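Local atomic coordinates of alpha-fucosidase GH29 (Fusarium graminearum, PDB entry 4PSR), a protein that hydrolyses alpha-L-fucosides, probably releasing the alpha-1,6-linked fucose from the reducing-end N-acetylglucosamine of glycoprotein glycans. Residues A[175-180]-A[194-200]; A[375-379]-A[407-411]; A[404-408]-A[429-433]; A[449-453]-A[475-480]; A[547-553]-A[579-585]. All coordinates share one frame; numbering follows the deposited sequence.

Contact 1: residues A[175-180]-A[194-200]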
# COMPACT_ATOMS: atom_id res chain seq x y z
N ASN A 175 -18.20 -9.32 5.72
CA ASN A 175 -19.58 -9.07 6.10
C ASN A 175 -20.40 -10.33 6.41
O ASN A 175 -21.17 -10.33 7.38
CB ASN A 175 -20.27 -8.25 4.98
CG ASN A 175 -21.75 -8.11 5.19
OD1 ASN A 175 -22.54 -8.84 4.57
ND2 ASN A 175 -22.16 -7.21 6.07
N TYR A 176 -20.23 -11.37 5.60
CA TYR A 176 -20.97 -12.61 5.78
C TYR A 176 -20.09 -13.75 6.21
O TYR A 176 -20.54 -14.92 6.18
CB TYR A 176 -21.74 -12.97 4.51
CG TYR A 176 -20.95 -13.26 3.24
CD1 TYR A 176 -20.56 -12.22 2.38
CD2 TYR A 176 -20.67 -14.58 2.85
CE1 TYR A 176 -19.91 -12.49 1.21
CE2 TYR A 176 -19.97 -14.85 1.67
CZ TYR A 176 -19.62 -13.80 0.85
OH TYR A 176 -18.97 -14.04 -0.34
N ASN A 177 -18.84 -13.45 6.58
CA ASN A 177 -17.88 -14.45 7.05
C ASN A 177 -17.50 -14.23 8.50
O ASN A 177 -16.47 -14.73 8.95
CB ASN A 177 -16.63 -14.51 6.15
CG ASN A 177 -16.86 -15.33 4.91
OD1 ASN A 177 -16.90 -16.58 4.99
ND2 ASN A 177 -16.98 -14.70 3.77
N GLY A 178 -18.32 -13.51 9.26
CA GLY A 178 -18.16 -13.41 10.69
C GLY A 178 -18.27 -12.02 11.28
O GLY A 178 -18.50 -11.90 12.47
N PHE A 179 -18.12 -10.97 10.48
CA PHE A 179 -18.14 -9.62 11.07
C PHE A 179 -19.31 -9.39 12.00
O PHE A 179 -19.15 -8.86 13.09
CB PHE A 179 -18.17 -8.58 9.95
CG PHE A 179 -18.01 -7.14 10.41
CD1 PHE A 179 -16.79 -6.67 10.86
CD2 PHE A 179 -19.07 -6.26 10.33
CE1 PHE A 179 -16.62 -5.34 11.24
CE2 PHE A 179 -18.91 -4.93 10.70
CZ PHE A 179 -17.69 -4.48 11.16
N PHE A 180 -20.50 -9.78 11.54
CA PHE A 180 -21.72 -9.56 12.31
C PHE A 180 -22.14 -10.83 13.10
O PHE A 180 -23.31 -11.03 13.37
CB PHE A 180 -22.84 -9.11 11.38
CG PHE A 180 -22.80 -7.64 11.00
CD1 PHE A 180 -22.80 -6.66 11.97
CD2 PHE A 180 -22.86 -7.26 9.64
CE1 PHE A 180 -22.82 -5.30 11.64
CE2 PHE A 180 -22.91 -5.87 9.32
CZ PHE A 180 -22.89 -4.93 10.30
N LEU A 194 -28.15 -6.68 5.15
CA LEU A 194 -27.21 -5.81 5.87
C LEU A 194 -26.22 -6.62 6.73
O LEU A 194 -25.00 -6.38 6.72
CB LEU A 194 -27.94 -4.80 6.74
CG LEU A 194 -27.03 -3.80 7.47
CD1 LEU A 194 -26.43 -2.75 6.53
CD2 LEU A 194 -27.79 -3.14 8.61
N LEU A 195 -26.77 -7.59 7.47
CA LEU A 195 -26.06 -8.29 8.53
C LEU A 195 -25.40 -9.60 8.07
O LEU A 195 -24.89 -10.35 8.91
CB LEU A 195 -27.02 -8.55 9.71
CG LEU A 195 -27.62 -7.30 10.33
CD1 LEU A 195 -28.63 -7.63 11.43
CD2 LEU A 195 -26.54 -6.42 10.92
N GLY A 196 -25.40 -9.87 6.78
CA GLY A 196 -24.71 -11.03 6.24
C GLY A 196 -25.34 -12.36 6.64
O GLY A 196 -24.61 -13.33 6.84
N GLN A 197 -26.67 -12.40 6.76
CA GLN A 197 -27.41 -13.59 7.18
C GLN A 197 -28.18 -14.26 6.06
O GLN A 197 -28.98 -15.14 6.32
CB GLN A 197 -28.38 -13.21 8.30
CG GLN A 197 -27.70 -12.83 9.60
CD GLN A 197 -28.67 -12.49 10.71
OE1 GLN A 197 -29.86 -12.85 10.65
NE2 GLN A 197 -28.18 -11.80 11.72
N LEU A 198 -27.98 -13.86 4.81
CA LEU A 198 -28.65 -14.52 3.70
C LEU A 198 -28.01 -15.88 3.47
O LEU A 198 -26.91 -16.14 3.96
CB LEU A 198 -28.55 -13.69 2.42
CG LEU A 198 -29.22 -12.32 2.43
CD1 LEU A 198 -28.78 -11.52 1.22
CD2 LEU A 198 -30.72 -12.48 2.45
N PRO A 199 -28.66 -16.76 2.70
CA PRO A 199 -27.99 -18.02 2.36
C PRO A 199 -26.64 -17.77 1.70
O PRO A 199 -26.47 -16.78 0.97
CB PRO A 199 -28.97 -18.67 1.39
CG PRO A 199 -30.33 -18.14 1.84
CD PRO A 199 -30.03 -16.70 2.18
N ARG A 200 -25.65 -18.64 1.91
CA ARG A 200 -24.29 -18.37 1.41
C ARG A 200 -24.21 -18.26 -0.11
O ARG A 200 -23.44 -17.45 -0.61
CB ARG A 200 -23.25 -19.40 1.93
CG ARG A 200 -21.82 -19.09 1.45
CD ARG A 200 -20.74 -19.83 2.25
NE ARG A 200 -20.77 -19.45 3.66
CZ ARG A 200 -19.98 -18.54 4.23
NH1 ARG A 200 -20.12 -18.26 5.52
NH2 ARG A 200 -19.04 -17.93 3.53
O HOH W 1 -25.28 -11.63 11.42

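Contact 2: residues A[375-379]-A[407-411]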
# COMPACT_ATOMS: atom_id res chain seq x y z
N ASP A 375 7.78 8.20 -10.36
CA ASP A 375 8.41 7.73 -11.59
C ASP A 375 9.75 7.04 -11.37
O ASP A 375 10.42 6.70 -12.33
CB ASP A 375 8.61 8.88 -12.61
CG ASP A 375 7.33 9.60 -12.95
OD1 ASP A 375 6.22 9.09 -12.74
OD2 ASP A 375 7.43 10.76 -13.40
N THR A 376 10.14 6.79 -10.12
CA THR A 376 11.38 6.07 -9.82
C THR A 376 11.09 4.58 -9.60
O THR A 376 9.94 4.16 -9.58
CB THR A 376 12.10 6.61 -8.54
OG1 THR A 376 11.33 6.31 -7.35
CG2 THR A 376 12.38 8.11 -8.62
N ARG A 377 12.15 3.80 -9.48
CA ARG A 377 12.05 2.40 -9.13
C ARG A 377 13.05 2.12 -8.01
O ARG A 377 14.06 2.83 -7.82
CB ARG A 377 12.38 1.52 -10.33
CG ARG A 377 11.42 1.65 -11.52
CD ARG A 377 10.03 1.13 -11.17
NE ARG A 377 9.10 1.21 -12.30
CZ ARG A 377 8.32 2.25 -12.58
NH1 ARG A 377 8.29 3.34 -11.83
NH2 ARG A 377 7.52 2.22 -13.63
N ALA A 378 12.81 1.04 -7.29
CA ALA A 378 13.70 0.61 -6.25
C ALA A 378 15.06 0.24 -6.82
O ALA A 378 15.17 -0.22 -7.97
CB ALA A 378 13.08 -0.60 -5.54
N TRP A 379 16.09 0.43 -6.01
CA TRP A 379 17.43 -0.05 -6.32
C TRP A 379 17.46 -1.54 -5.95
O TRP A 379 16.41 -2.13 -5.80
CB TRP A 379 18.45 0.75 -5.52
CG TRP A 379 19.86 0.70 -6.04
CD1 TRP A 379 20.25 0.49 -7.33
CD2 TRP A 379 21.05 0.89 -5.28
NE1 TRP A 379 21.63 0.54 -7.41
CE2 TRP A 379 22.14 0.77 -6.16
CE3 TRP A 379 21.30 1.12 -3.92
CZ2 TRP A 379 23.46 0.89 -5.74
CZ3 TRP A 379 22.62 1.26 -3.50
CH2 TRP A 379 23.68 1.14 -4.42
N PHE A 407 17.09 4.56 -0.70
CA PHE A 407 17.51 4.68 -2.09
C PHE A 407 16.32 4.58 -3.05
O PHE A 407 15.39 3.79 -2.84
CB PHE A 407 18.47 3.54 -2.44
CG PHE A 407 19.74 3.52 -1.63
CD1 PHE A 407 20.69 4.54 -1.77
CD2 PHE A 407 20.00 2.47 -0.79
CE1 PHE A 407 21.88 4.48 -1.04
CE2 PHE A 407 21.19 2.42 -0.06
CZ PHE A 407 22.13 3.42 -0.19
N THR A 408 16.38 5.33 -4.15
CA THR A 408 15.50 5.10 -5.30
C THR A 408 16.36 5.39 -6.54
O THR A 408 17.43 6.01 -6.41
CB THR A 408 14.28 6.04 -5.30
OG1 THR A 408 14.73 7.39 -5.13
CG2 THR A 408 13.27 5.68 -4.21
N ARG A 409 15.94 4.96 -7.72
CA ARG A 409 16.74 5.22 -8.92
C ARG A 409 15.85 5.54 -10.10
O ARG A 409 14.65 5.28 -10.07
CB ARG A 409 17.73 4.08 -9.19
CG ARG A 409 17.17 2.68 -9.20
CD ARG A 409 16.73 2.32 -10.57
NE ARG A 409 16.10 1.00 -10.67
CZ ARG A 409 15.57 0.56 -11.80
NH1 ARG A 409 15.61 1.33 -12.87
NH2 ARG A 409 14.99 -0.63 -11.86
N ASN A 410 16.42 6.16 -11.13
CA ASN A 410 15.61 6.50 -12.31
C ASN A 410 15.42 5.30 -13.23
O ASN A 410 16.08 4.28 -13.10
CB ASN A 410 16.16 7.74 -13.04
CG ASN A 410 17.51 7.50 -13.69
OD1 ASN A 410 18.12 6.45 -13.55
ND2 ASN A 410 17.99 8.52 -14.42
N LYS A 411 14.48 5.44 -14.16
CA LYS A 411 14.20 4.36 -15.13
C LYS A 411 15.38 4.05 -16.04
O LYS A 411 15.56 2.91 -16.44
CB LYS A 411 12.97 4.66 -15.98
CG LYS A 411 11.67 4.77 -15.16
CD LYS A 411 10.47 5.01 -16.05
CE LYS A 411 9.22 5.10 -15.20
NZ LYS A 411 8.01 5.32 -16.01
O HOH W 2 12.72 7.68 -13.63
O HOH W 3 13.45 -1.93 -9.19
O HOH W 4 15.60 1.07 -3.33

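Contact 3: residues A[404-408]-A[429-433]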
# COMPACT_ATOMS: atom_id res chain seq x y z
N ASP A 404 19.98 7.61 8.75
CA ASP A 404 19.21 6.71 7.88
C ASP A 404 19.14 7.24 6.46
O ASP A 404 18.92 8.44 6.26
CB ASP A 404 17.78 6.57 8.40
CG ASP A 404 17.73 6.08 9.83
OD1 ASP A 404 18.21 4.94 10.05
OD2 ASP A 404 17.15 6.81 10.67
N ILE A 405 19.37 6.36 5.49
CA ILE A 405 19.12 6.69 4.10
C ILE A 405 18.25 5.65 3.41
O ILE A 405 18.26 4.46 3.75
CB ILE A 405 20.43 6.91 3.29
CG1 ILE A 405 21.35 5.69 3.40
CG2 ILE A 405 21.13 8.18 3.75
CD1 ILE A 405 22.62 5.79 2.57
N ARG A 406 17.49 6.13 2.43
CA ARG A 406 16.65 5.28 1.57
C ARG A 406 17.01 5.59 0.11
O ARG A 406 17.22 6.75 -0.27
CB ARG A 406 15.17 5.52 1.81
CG ARG A 406 14.71 5.12 3.22
CD ARG A 406 14.85 3.63 3.45
NE ARG A 406 14.37 3.19 4.76
CZ ARG A 406 15.10 3.17 5.87
NH1 ARG A 406 16.35 3.59 5.88
NH2 ARG A 406 14.55 2.73 6.99
N PHE A 407 17.09 4.56 -0.70
CA PHE A 407 17.51 4.68 -2.09
C PHE A 407 16.32 4.58 -3.05
O PHE A 407 15.39 3.79 -2.84
CB PHE A 407 18.47 3.54 -2.44
CG PHE A 407 19.74 3.52 -1.63
CD1 PHE A 407 20.69 4.54 -1.77
CD2 PHE A 407 20.00 2.47 -0.79
CE1 PHE A 407 21.88 4.48 -1.04
CE2 PHE A 407 21.19 2.42 -0.06
CZ PHE A 407 22.13 3.42 -0.19
N THR A 408 16.38 5.33 -4.15
CA THR A 408 15.50 5.10 -5.30
C THR A 408 16.36 5.39 -6.54
O THR A 408 17.43 6.01 -6.41
CB THR A 408 14.28 6.04 -5.30
OG1 THR A 408 14.73 7.39 -5.13
CG2 THR A 408 13.27 5.68 -4.21
N VAL A 429 27.20 12.64 4.87
CA VAL A 429 26.38 11.47 4.54
C VAL A 429 27.34 10.38 4.07
O VAL A 429 28.07 10.57 3.10
CB VAL A 429 25.35 11.78 3.45
CG1 VAL A 429 24.55 10.53 3.13
CG2 VAL A 429 24.40 12.91 3.87
N SER A 430 27.36 9.24 4.77
CA SER A 430 28.22 8.11 4.40
C SER A 430 27.37 6.97 3.85
O SER A 430 26.54 6.41 4.58
CB SER A 430 29.03 7.62 5.60
OG SER A 430 29.93 8.64 6.00
N VAL A 431 27.56 6.66 2.57
CA VAL A 431 26.80 5.62 1.89
C VAL A 431 27.61 4.34 1.89
O VAL A 431 28.51 4.17 1.06
CB VAL A 431 26.42 6.06 0.45
CG1 VAL A 431 25.48 5.05 -0.19
CG2 VAL A 431 25.81 7.47 0.45
N LYS A 432 27.30 3.42 2.80
CA LYS A 432 28.10 2.21 2.93
C LYS A 432 28.15 1.38 1.66
O LYS A 432 29.17 0.77 1.33
CB LYS A 432 27.61 1.36 4.08
CG LYS A 432 27.79 2.03 5.43
CD LYS A 432 27.25 1.13 6.56
CE LYS A 432 27.67 1.63 7.94
NZ LYS A 432 29.15 1.58 8.13
N ASN A 433 27.03 1.31 0.95
CA ASN A 433 26.95 0.48 -0.23
C ASN A 433 27.63 1.03 -1.47
O ASN A 433 27.57 0.42 -2.52
CB ASN A 433 25.50 0.05 -0.51
CG ASN A 433 25.03 -1.00 0.46
OD1 ASN A 433 25.46 -2.15 0.41
ND2 ASN A 433 24.19 -0.60 1.40

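Contact 4: residues A[449-453]-A[475-480]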
# COMPACT_ATOMS: atom_id res chain seq x y z
N GLU A 449 24.75 16.02 -6.34
CA GLU A 449 24.02 17.26 -6.18
C GLU A 449 23.00 17.11 -5.06
O GLU A 449 22.40 16.05 -4.90
CB GLU A 449 23.27 17.62 -7.45
CG GLU A 449 24.13 17.70 -8.71
CD GLU A 449 23.29 17.85 -9.95
OE1 GLU A 449 22.62 16.86 -10.36
OE2 GLU A 449 23.29 18.95 -10.53
N LEU A 450 22.82 18.16 -4.29
CA LEU A 450 21.74 18.26 -3.31
C LEU A 450 20.53 18.96 -3.90
O LEU A 450 20.63 20.07 -4.43
CB LEU A 450 22.20 19.04 -2.07
CG LEU A 450 21.28 19.01 -0.85
CD1 LEU A 450 21.18 17.60 -0.26
CD2 LEU A 450 21.76 19.98 0.23
N LEU A 451 19.36 18.34 -3.81
CA LEU A 451 18.15 18.97 -4.30
C LEU A 451 17.83 20.16 -3.41
O LEU A 451 17.93 20.09 -2.19
CB LEU A 451 16.99 17.97 -4.32
CG LEU A 451 16.85 17.18 -5.60
CD1 LEU A 451 18.04 16.29 -5.81
CD2 LEU A 451 15.56 16.38 -5.57
N GLY A 452 17.50 21.28 -4.05
CA GLY A 452 17.35 22.55 -3.37
C GLY A 452 15.95 22.92 -2.93
O GLY A 452 15.11 22.06 -2.72
N ASP A 453 15.68 24.22 -2.82
CA ASP A 453 14.49 24.71 -2.16
C ASP A 453 13.24 24.48 -2.97
O ASP A 453 12.16 24.35 -2.40
CB ASP A 453 14.60 26.22 -1.89
CG ASP A 453 15.63 26.57 -0.85
OD1 ASP A 453 16.36 25.68 -0.35
OD2 ASP A 453 15.74 27.78 -0.54
N LEU A 475 28.32 17.69 2.78
CA LEU A 475 27.18 18.45 2.28
C LEU A 475 27.51 19.93 2.10
O LEU A 475 28.32 20.47 2.85
CB LEU A 475 26.00 18.30 3.23
CG LEU A 475 25.43 16.88 3.35
CD1 LEU A 475 24.40 16.84 4.47
CD2 LEU A 475 24.79 16.45 2.04
N PRO A 476 26.85 20.58 1.12
CA PRO A 476 26.90 22.04 1.00
C PRO A 476 26.03 22.67 2.06
O PRO A 476 25.53 21.98 2.97
CB PRO A 476 26.35 22.30 -0.41
CG PRO A 476 25.37 21.15 -0.64
CD PRO A 476 26.01 19.97 0.06
N SER A 477 25.84 23.98 1.96
CA SER A 477 25.01 24.71 2.91
C SER A 477 23.58 24.17 2.91
O SER A 477 22.98 23.93 1.85
CB SER A 477 25.04 26.20 2.58
OG SER A 477 24.05 26.92 3.31
N GLN A 478 23.05 23.99 4.10
CA GLN A 478 21.72 23.42 4.27
C GLN A 478 20.69 24.27 3.52
O GLN A 478 20.70 25.51 3.65
CB GLN A 478 21.35 23.31 5.76
CG GLN A 478 20.00 22.65 6.04
CD GLN A 478 19.69 22.51 7.51
OE1 GLN A 478 20.47 22.92 8.37
NE2 GLN A 478 18.53 21.95 7.82
N PRO A 479 19.84 23.65 2.70
CA PRO A 479 18.75 24.36 2.03
C PRO A 479 17.63 24.62 3.01
O PRO A 479 17.76 24.35 4.21
CB PRO A 479 18.33 23.38 0.94
CG PRO A 479 18.54 22.06 1.56
CD PRO A 479 19.79 22.20 2.42
N ALA A 480 16.52 25.17 2.53
CA ALA A 480 15.34 25.35 3.36
C ALA A 480 15.00 24.03 4.09
O ALA A 480 15.20 22.92 3.55
CB ALA A 480 14.16 25.82 2.52

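Contact 5: residues A[547-553]-A[579-585]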
# COMPACT_ATOMS: atom_id res chain seq x y z
N GLY A 547 31.62 -14.95 4.47
CA GLY A 547 30.63 -15.27 5.50
C GLY A 547 29.28 -15.69 4.94
O GLY A 547 28.31 -15.83 5.69
N THR A 548 29.21 -15.92 3.64
CA THR A 548 27.95 -16.21 2.95
C THR A 548 28.10 -17.42 2.03
O THR A 548 29.21 -17.76 1.60
CB THR A 548 27.52 -14.99 2.09
OG1 THR A 548 27.75 -13.77 2.80
CG2 THR A 548 26.05 -15.06 1.69
N LYS A 549 27.00 -18.11 1.77
CA LYS A 549 26.94 -19.08 0.69
C LYS A 549 25.71 -18.81 -0.17
O LYS A 549 24.74 -18.18 0.29
CB LYS A 549 26.93 -20.52 1.21
CG LYS A 549 25.73 -20.89 2.06
CD LYS A 549 25.79 -22.36 2.44
CE LYS A 549 24.70 -22.72 3.44
NZ LYS A 549 24.77 -24.16 3.82
N ALA A 550 25.76 -19.23 -1.43
CA ALA A 550 24.60 -19.13 -2.31
C ALA A 550 24.28 -20.50 -2.85
O ALA A 550 25.19 -21.23 -3.27
CB ALA A 550 24.87 -18.15 -3.46
N THR A 551 23.00 -20.85 -2.86
CA THR A 551 22.54 -22.10 -3.43
C THR A 551 21.73 -21.79 -4.67
O THR A 551 20.74 -21.05 -4.60
CB THR A 551 21.73 -22.89 -2.39
OG1 THR A 551 22.54 -23.05 -1.23
CG2 THR A 551 21.32 -24.24 -2.91
N LEU A 552 22.18 -22.30 -5.81
CA LEU A 552 21.52 -22.07 -7.09
C LEU A 552 20.61 -23.23 -7.36
O LEU A 552 21.02 -24.38 -7.20
CB LEU A 552 22.54 -22.03 -8.24
CG LEU A 552 23.72 -21.09 -8.09
CD1 LEU A 552 24.63 -21.17 -9.32
CD2 LEU A 552 23.22 -19.70 -7.91
N PHE A 553 19.39 -22.94 -7.80
CA PHE A 553 18.42 -23.96 -8.18
C PHE A 553 18.07 -23.85 -9.65
O PHE A 553 17.92 -22.75 -10.17
CB PHE A 553 17.12 -23.80 -7.38
CG PHE A 553 17.23 -24.19 -5.95
CD1 PHE A 553 17.67 -23.28 -5.00
CD2 PHE A 553 16.87 -25.45 -5.53
CE1 PHE A 553 17.76 -23.63 -3.68
CE2 PHE A 553 16.96 -25.81 -4.20
CZ PHE A 553 17.41 -24.90 -3.28
N SER A 579 16.50 -19.89 -9.76
CA SER A 579 16.24 -19.27 -8.45
C SER A 579 17.46 -19.45 -7.55
O SER A 579 18.30 -20.35 -7.77
CB SER A 579 14.96 -19.84 -7.81
OG SER A 579 14.95 -21.26 -7.76
N ILE A 580 17.57 -18.60 -6.53
CA ILE A 580 18.76 -18.56 -5.68
C ILE A 580 18.41 -18.33 -4.22
O ILE A 580 17.54 -17.52 -3.92
CB ILE A 580 19.73 -17.42 -6.12
CG1 ILE A 580 20.14 -17.58 -7.60
CG2 ILE A 580 20.96 -17.37 -5.19
CD1 ILE A 580 20.87 -16.37 -8.18
N VAL A 581 19.08 -19.05 -3.31
CA VAL A 581 18.96 -18.82 -1.87
C VAL A 581 20.31 -18.37 -1.35
O VAL A 581 21.31 -19.08 -1.51
CB VAL A 581 18.54 -20.11 -1.12
CG1 VAL A 581 18.45 -19.87 0.40
CG2 VAL A 581 17.22 -20.61 -1.66
N VAL A 582 20.34 -17.21 -0.72
CA VAL A 582 21.58 -16.65 -0.21
C VAL A 582 21.50 -16.76 1.32
O VAL A 582 20.54 -16.29 1.93
CB VAL A 582 21.73 -15.21 -0.68
CG1 VAL A 582 23.05 -14.64 -0.22
CG2 VAL A 582 21.61 -15.16 -2.22
N SER A 583 22.51 -17.39 1.92
CA SER A 583 22.48 -17.73 3.35
C SER A 583 23.78 -17.32 4.03
O SER A 583 24.83 -17.21 3.39
CB SER A 583 22.27 -19.24 3.53
OG SER A 583 21.18 -19.73 2.76
N LYS A 584 23.70 -17.07 5.33
CA LYS A 584 24.87 -16.89 6.15
C LYS A 584 25.43 -18.25 6.44
O LYS A 584 24.69 -19.20 6.72
CB LYS A 584 24.52 -16.19 7.47
CG LYS A 584 25.03 -14.77 7.57
CD LYS A 584 24.63 -14.09 8.87
CE LYS A 584 25.81 -13.97 9.83
NZ LYS A 584 26.80 -12.95 9.37
N ILE A 585 26.75 -18.37 6.32
CA ILE A 585 27.40 -19.46 7.00
C ILE A 585 27.50 -18.89 8.41
O ILE A 585 27.32 -19.61 9.33
CB ILE A 585 28.78 -19.83 6.42
CG1 ILE A 585 29.79 -18.74 6.71
CG2 ILE A 585 28.67 -20.13 4.91
CD1 ILE A 585 31.15 -19.00 6.10
OXT ILE A 585 27.70 -17.69 8.67
O HOH W 5 28.89 -14.92 8.34
O HOH W 6 22.21 -20.92 0.53

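Contact 1: residues A[175-180]-A[194-200]
A chi1 of 172° swings the N175 amide opposite its own backbone N and over to the O of L194, while chi1 of -80° in F180 sets the ring face against L195. The hydrogen bond from N175 ND2 to L194 O is 3.0 Å long; the oxygen lies in the amide plane, and the same ND2 also serves H127 O. CD2 of L195 sits over the middle of the F180 ring, 3.7 Å from the centroid, a CH-pi contact, with F179 CD2 on the opposite face. Both segments belong to the TIM-barrel part of the enzyme: helix 175-179 follows barrel strand 165-170, and helix 189-195 stops against it in a Schellman motif at G196, whose CA lies 3.5 Å from N175 OD1. A water accepts from Q197 NE2 and stands 2.8 Å from both F180 O and L195 O. In the conformer of R200 given here, one of two, NH2 donates to N177 OD1 at 2.9 Å from above the carbonyl plane, and also rests obliquely against the Y176 ring, 3.7 Å from CE2. A173 O and A243 O hold N177 ND2, fixing the rotation of that amide, and the Y176 OH is bonded to D204.

Contact 2: residues A[375-379]-A[407-411]
R377 and R409 face each other as a hydrogen-bonded pair in a single antiparallel beta bridge, which fastens the loop after helix 353-369 to strand 405-409 of the C-terminal beta domain. R377 N gives to R409 O at 3.0 Å, and R409 N returns to R377 O at 2.8 Å. Over this bridge the R409 side chain folds back: with chi1 at 51° its CG lies between backbone N and carbonyl carbon, and a second bend at chi2 lays the guanidinium with one face on R377 CB, 3.6 Å from R409 CZ. Its NE then reaches A378 O at 3.1 Å, from above the carbonyl plane, while NH1 is held by N410 O within its own segment. On the other flank, W379 turns the edge of its six-membered ring to the face of F407, a T-shaped pair with centroids 4.8 Å apart and planes at 68°.

Farther out, K411 carries its CE across one face of the R377 guanidinium, 3.7 Å from NH2. The two cations are drawn together by shared acid: D26 of helix 22-27 forms salt bridges with both, and E22 with R377, so the bridge is tied to the barrel. T376 O, close to the guanidinium plane, accepts from R377 NH1. Beside K411, a water accepts from its backbone N at 2.9 Å and donates to D375 O at 2.8 Å.

Contact 3: residues A[404-408]-A[429-433]
F407 meets V431 at the edge of its ring: V431 CG1 lies in the ring plane, 3.7 Å from both CE1 and CZ. W379 covers one face of the ring, and the amide of N433 approaches obliquely, its ND2 4.5 Å from F407 CE2 and bonded to E384 OE2. A chi1 of -173° in V431 places CG1 opposite the backbone N, where this one methyl serves two partners. I405 has two deposited conformers; in this one its CD1 is 4.0 Å from V431 CG1, the side chains crossing at about a right angle, and its CG2 turns to V429 CG1, 4.2 Å away. No hydrogen bond joins the segments, and the strand axes stay 9.7 Å apart, consistent with two sheets packed through their side chains in a beta sandwich, here within the C-terminal domain; the crossing, at -58°, is steep. S430 points its CB the other way, and its OG bonds D472 of the neighbouring strand 471-474. Alongside I405 and F407, in the same sheet, is V418 of strand 415-420, and strand 383-384 sends E384 against both and against V431. From the reverse side of strand 405-409, R406 faces helix 322-334, where its NE forms a salt bridge with D331.

Contact 4: residues A[449-453]-A[475-480]
L450 pushes CD2 against two proline rings at once, 3.7 Å from P479 CD and 3.9 Å from P476 CG. The leucine methyl points at the CD corner of P479, whereas P476 crosses the side chain obliquely and also approaches its CB. The torsion responsible is chi1 of -169°, with CG lying opposite the backbone N and the branched end carried out to the prolines. The other methyl, L450 CD1, faces L475 CD2 at 4.4 Å, and L487 of strand 485-491 backs both leucines. The end of strand 445-451, in the six-stranded sheet of the C-terminal domain, is thus covered by the connection from strand 471-474 to strand 485-491. The two segments run nearly parallel, 12° apart, but no backbone-to-backbone bond links them. Farther along, D453 supplies the polar link: its OD1 accepts from A480 N at 2.9 Å, with an N-H...O angle of 169°, and is met from above the carboxylate plane. R368 of helix 353-369 bonds the carbonyls of G452 and A480 and makes a long, weak ion pair with D453. Such a contact is apolar at its buried end and charged at its exposed end, and the nearby guanidinium would be expected to favour the ionised form of D453.

Contact 5: residues A[547-553]-A[579-585]
Strands 548-553 and 579-584 run antiparallel, 4.7 Å between axes at 162°, and their backbones are joined by six hydrogen bonds through the pairs K549-S583, T551-V581 and F553-S579. They are the inner two strands of a four-stranded antiparallel sheet at the C-terminal end of the chain, where they stack against a second such sheet. The side of A550, L552, I580 and V582 faces inward. There L552 and I580 lie side by side, pointing the same way, L552 CD2 3.8 Å from I580 CG1, while A550 CB stands 4.3 Å from I580 CG2 and packs on I542 and V544 of the other sheet. T548 adds its CG2 to V582 CG1 at 3.6 Å.

The opposite side, with T551, V581 and F553, lies against mannose residues of an N-linked glycan of the protein. F553, its chi1 of -72° keeping CG beside the backbone N, brings CE1 to within 3.7 Å of V581 CG2, and its CB lies 3.4 Å from S579 OG. That hydroxyl is fixed by G555 O and F558 N beyond the strand end. A water bridges T551 OG1 and V581 O on the same side. Past the last pair, I585 N bonds G547 O from above the carbonyl plane, and a water donates to that oxygen at 2.9 Å and accepts from K584 NZ.

Overall arrangement
Read from the N terminus, the chain first closes a short loop of thirteen residues at contact 1, inside the barrel part and more than 40 Å, centre to centre, from contacts 2 to 5. Contact 2 then spans the passage from helix 353-369 into the C-terminal beta domain. Contact 3 begins on the stretch where contact 2 ends, so the two share F407 and T408 on strand 405-409. Contact 4 follows in series, yet touches contact 3 through V429 and L475 and reaches the same six-stranded sheet as contact 2. Contact 5 closes last, joining two strands of a separate sheet. No loop lies wholly within another.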